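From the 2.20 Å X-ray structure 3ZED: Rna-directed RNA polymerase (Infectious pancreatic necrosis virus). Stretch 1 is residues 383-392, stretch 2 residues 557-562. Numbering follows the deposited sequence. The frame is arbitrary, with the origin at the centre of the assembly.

Stretch 1 383-392: VMIYADNIYI
Stretch 2, residues 557-562: ELDLLG

Packing of a β-hairpin (383-392) against 557-562, the end of a strand (557-560) and the two loop residues after it, in one chain of the polymerase. Backbone: strands 383-386 and 389-392 are joined by a type II' turn from Tyr-386 to Asn-389, with Ala-387 at phi/psi 51/-122° and Asp-388 at -82/9°. Two reciprocal pairs of hydrogen bonds set the hairpin register: Met-384 N to Tyr-391 O (2.8 Å) and Tyr-391 N to Met-384 O (2.9 Å), then Tyr-386 N to Asn-389 O (2.9 Å) and Asn-389 N to Tyr-386 O (2.8 Å). The alternation of extended residues sends the CA-to-CB bonds of Met-384, Tyr-386, Asn-389 and Tyr-391 toward the second stretch, while that of Ile-385 points away. Strand 557-560 lies with 147° between its N-to-C direction and that of strand 389-392, closer to antiparallel than to parallel, with axes 9.2 Å apart at closest approach, too far for backbone pairing, so side chains fill the gap. In register, Asn-389 CA lies 7.9 Å from Leu-561 CA, and Tyr-391 CA 7.9 Å from Leu-560 CA. The second stretch is irregular: Asp-559 (52/41°) and Leu-561 (54/37°) adopt left-handed conformations around Leu-560 (-74/99°), and Gly-562 follows at 89/7°, where a CB would be jammed against the preceding carbonyl O.

Polar contacts: Tyr-391 (chi1 m, -60°; chi2 -81°) extends its hydroxyl to the opposing backbone. Leu-561 N donates a nearly linear hydrogen bond to Tyr-391 OH (2.9 Å, 169°), so a side chain satisfies a main-chain amide. Tyr-391 OH also lies 3.1 Å from Asp-559 O. Water 1 bridges the two, hydrogen-bonded to Tyr-391 OH at 2.6 Å and donating to Asp-559 O at 3.0 Å.

CH-π contacts: each tyrosine ring receives a leucine methyl over one face. Leu-560 CD1 sits 4.0 Å from the centroid of the Tyr-391 ring, 12° off its normal; Leu-561 CD1 sits 4.0 Å from that of Tyr-386 (chi1 t, -170°; chi2 -88°), 19° off. Both leucine CA-to-CB bonds point sideways, but the rotamers, t/p for Leu-560 (-176/76°) and m/t for Leu-561 (-49/-178°), bring the side-chain ends nearer the hairpin.

Apolar packing: Leu-561 CD2 fits between the tyrosines, 3.6 Å from Tyr-386 CB and 4.1 Å from Tyr-391 CE2. Met-384 (m/t/t), an extended, buried thioether, places SD 4.2 Å from Leu-560 CD1, the same methyl that covers the Tyr-391 ring. Separately, Asn-389 (chi1 m, -52°; chi2 115°) makes a plain van der Waals contact, OD1 to Leu-561 CD2 at 3.8 Å. The contact buries 293 Å² in total, with Leu-561 and Tyr-391 contributing most.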

# COMPACT_ATOMS: atom_id res chain seq x y z
N VAL B 383 21.30 -4.30 1.62
CA VAL B 383 20.17 -3.73 0.92
C VAL B 383 18.89 -4.18 1.62
O VAL B 383 18.79 -5.31 2.08
CB VAL B 383 20.16 -3.99 -0.62
CG1 VAL B 383 19.88 -5.46 -0.98
CG2 VAL B 383 19.18 -3.06 -1.33
N MET B 384 17.93 -3.26 1.73
CA MET B 384 16.61 -3.51 2.32
C MET B 384 15.57 -2.90 1.42
O MET B 384 15.81 -1.82 0.85
CB MET B 384 16.48 -2.96 3.75
CG MET B 384 17.47 -3.57 4.71
SD MET B 384 17.10 -3.00 6.35
CE MET B 384 18.62 -3.32 7.19
N ILE B 385 14.43 -3.59 1.25
CA ILE B 385 13.37 -3.14 0.33
C ILE B 385 12.01 -3.17 0.98
O ILE B 385 11.64 -4.17 1.59
CB ILE B 385 13.35 -3.96 -1.00
CG1 ILE B 385 14.74 -3.97 -1.69
CG2 ILE B 385 12.27 -3.48 -1.98
CD1 ILE B 385 14.95 -5.14 -2.68
N TYR B 386 11.25 -2.11 0.78
CA TYR B 386 9.87 -1.99 1.22
C TYR B 386 9.09 -1.19 0.18
O TYR B 386 9.15 0.04 0.22
CB TYR B 386 9.76 -1.34 2.61
CG TYR B 386 8.36 -1.45 3.17
CD1 TYR B 386 7.40 -0.47 2.90
CD2 TYR B 386 7.98 -2.53 3.96
CE1 TYR B 386 6.09 -0.59 3.37
CE2 TYR B 386 6.69 -2.64 4.46
CZ TYR B 386 5.74 -1.67 4.16
OH TYR B 386 4.46 -1.77 4.64
N ALA B 387 8.34 -1.88 -0.73
CA ALA B 387 7.56 -1.19 -1.78
C ALA B 387 8.47 -0.19 -2.54
O ALA B 387 9.52 -0.61 -3.02
CB ALA B 387 6.33 -0.50 -1.16
N ASP B 388 8.14 1.12 -2.57
CA ASP B 388 8.94 2.16 -3.25
C ASP B 388 10.14 2.67 -2.41
O ASP B 388 10.79 3.61 -2.83
CB ASP B 388 8.05 3.35 -3.67
CG ASP B 388 7.22 3.96 -2.54
OD1 ASP B 388 6.81 3.21 -1.62
OD2 ASP B 388 6.92 5.17 -2.62
N ASN B 389 10.46 2.02 -1.26
CA ASN B 389 11.61 2.42 -0.44
C ASN B 389 12.77 1.44 -0.55
O ASN B 389 12.60 0.24 -0.30
CB ASN B 389 11.21 2.56 1.06
CG ASN B 389 10.01 3.42 1.35
OD1 ASN B 389 8.99 2.94 1.83
ND2 ASN B 389 10.08 4.71 1.08
N ILE B 390 13.96 1.96 -0.85
CA ILE B 390 15.19 1.17 -0.90
C ILE B 390 16.15 1.74 0.14
O ILE B 390 16.27 2.96 0.26
CB ILE B 390 15.85 1.14 -2.31
CG1 ILE B 390 14.91 0.54 -3.36
CG2 ILE B 390 17.23 0.45 -2.32
CD1 ILE B 390 15.22 1.00 -4.84
N TYR B 391 16.81 0.85 0.89
CA TYR B 391 17.83 1.23 1.86
C TYR B 391 19.10 0.52 1.48
O TYR B 391 19.07 -0.70 1.30
CB TYR B 391 17.41 0.90 3.30
CG TYR B 391 16.13 1.61 3.68
CD1 TYR B 391 16.15 2.95 4.09
CD2 TYR B 391 14.89 0.99 3.55
CE1 TYR B 391 14.97 3.62 4.41
CE2 TYR B 391 13.71 1.65 3.88
CZ TYR B 391 13.75 2.97 4.30
OH TYR B 391 12.59 3.62 4.60
N ILE B 392 20.20 1.28 1.31
CA ILE B 392 21.50 0.73 0.96
C ILE B 392 22.54 1.16 1.99
O ILE B 392 22.70 2.35 2.29
CB ILE B 392 21.93 1.09 -0.49
CG1 ILE B 392 21.11 0.29 -1.53
CG2 ILE B 392 23.46 0.89 -0.73
CD1 ILE B 392 21.17 0.83 -2.96
N GLU B 557 19.70 8.37 12.46
CA GLU B 557 18.57 8.84 11.65
C GLU B 557 18.41 8.05 10.35
O GLU B 557 18.52 8.59 9.25
CB GLU B 557 18.67 10.35 11.39
CG GLU B 557 18.71 11.17 12.67
CD GLU B 557 18.37 12.63 12.44
OE1 GLU B 557 17.17 12.97 12.43
OE2 GLU B 557 19.32 13.42 12.19
N LEU B 558 18.08 6.76 10.49
CA LEU B 558 17.92 5.84 9.39
C LEU B 558 16.75 6.19 8.50
O LEU B 558 16.79 5.89 7.31
CB LEU B 558 17.72 4.42 9.92
CG LEU B 558 18.80 3.78 10.77
CD1 LEU B 558 18.33 2.43 11.30
CD2 LEU B 558 20.13 3.64 9.98
N ASP B 559 15.69 6.80 9.10
CA ASP B 559 14.40 7.07 8.48
C ASP B 559 13.88 5.75 7.89
O ASP B 559 13.38 5.71 6.76
CB ASP B 559 14.45 8.23 7.46
CG ASP B 559 13.07 8.69 6.97
OD1 ASP B 559 12.08 8.53 7.72
OD2 ASP B 559 12.98 9.14 5.81
N LEU B 560 14.07 4.65 8.64
CA LEU B 560 13.65 3.32 8.24
C LEU B 560 12.15 3.26 8.38
O LEU B 560 11.64 3.14 9.49
CB LEU B 560 14.36 2.26 9.12
CG LEU B 560 14.07 0.79 8.75
CD1 LEU B 560 14.85 0.37 7.50
CD2 LEU B 560 14.44 -0.11 9.89
N LEU B 561 11.44 3.44 7.25
CA LEU B 561 9.97 3.48 7.22
C LEU B 561 9.45 4.55 8.22
O LEU B 561 8.42 4.36 8.85
CB LEU B 561 9.33 2.09 7.47
CG LEU B 561 9.88 0.91 6.63
CD1 LEU B 561 9.13 -0.37 6.93
CD2 LEU B 561 9.82 1.21 5.15
N GLY B 562 10.19 5.67 8.31
CA GLY B 562 9.85 6.79 9.18
C GLY B 562 10.41 6.75 10.59
O GLY B 562 10.06 7.61 11.40
O HOH W 1 12.19 6.11 4.04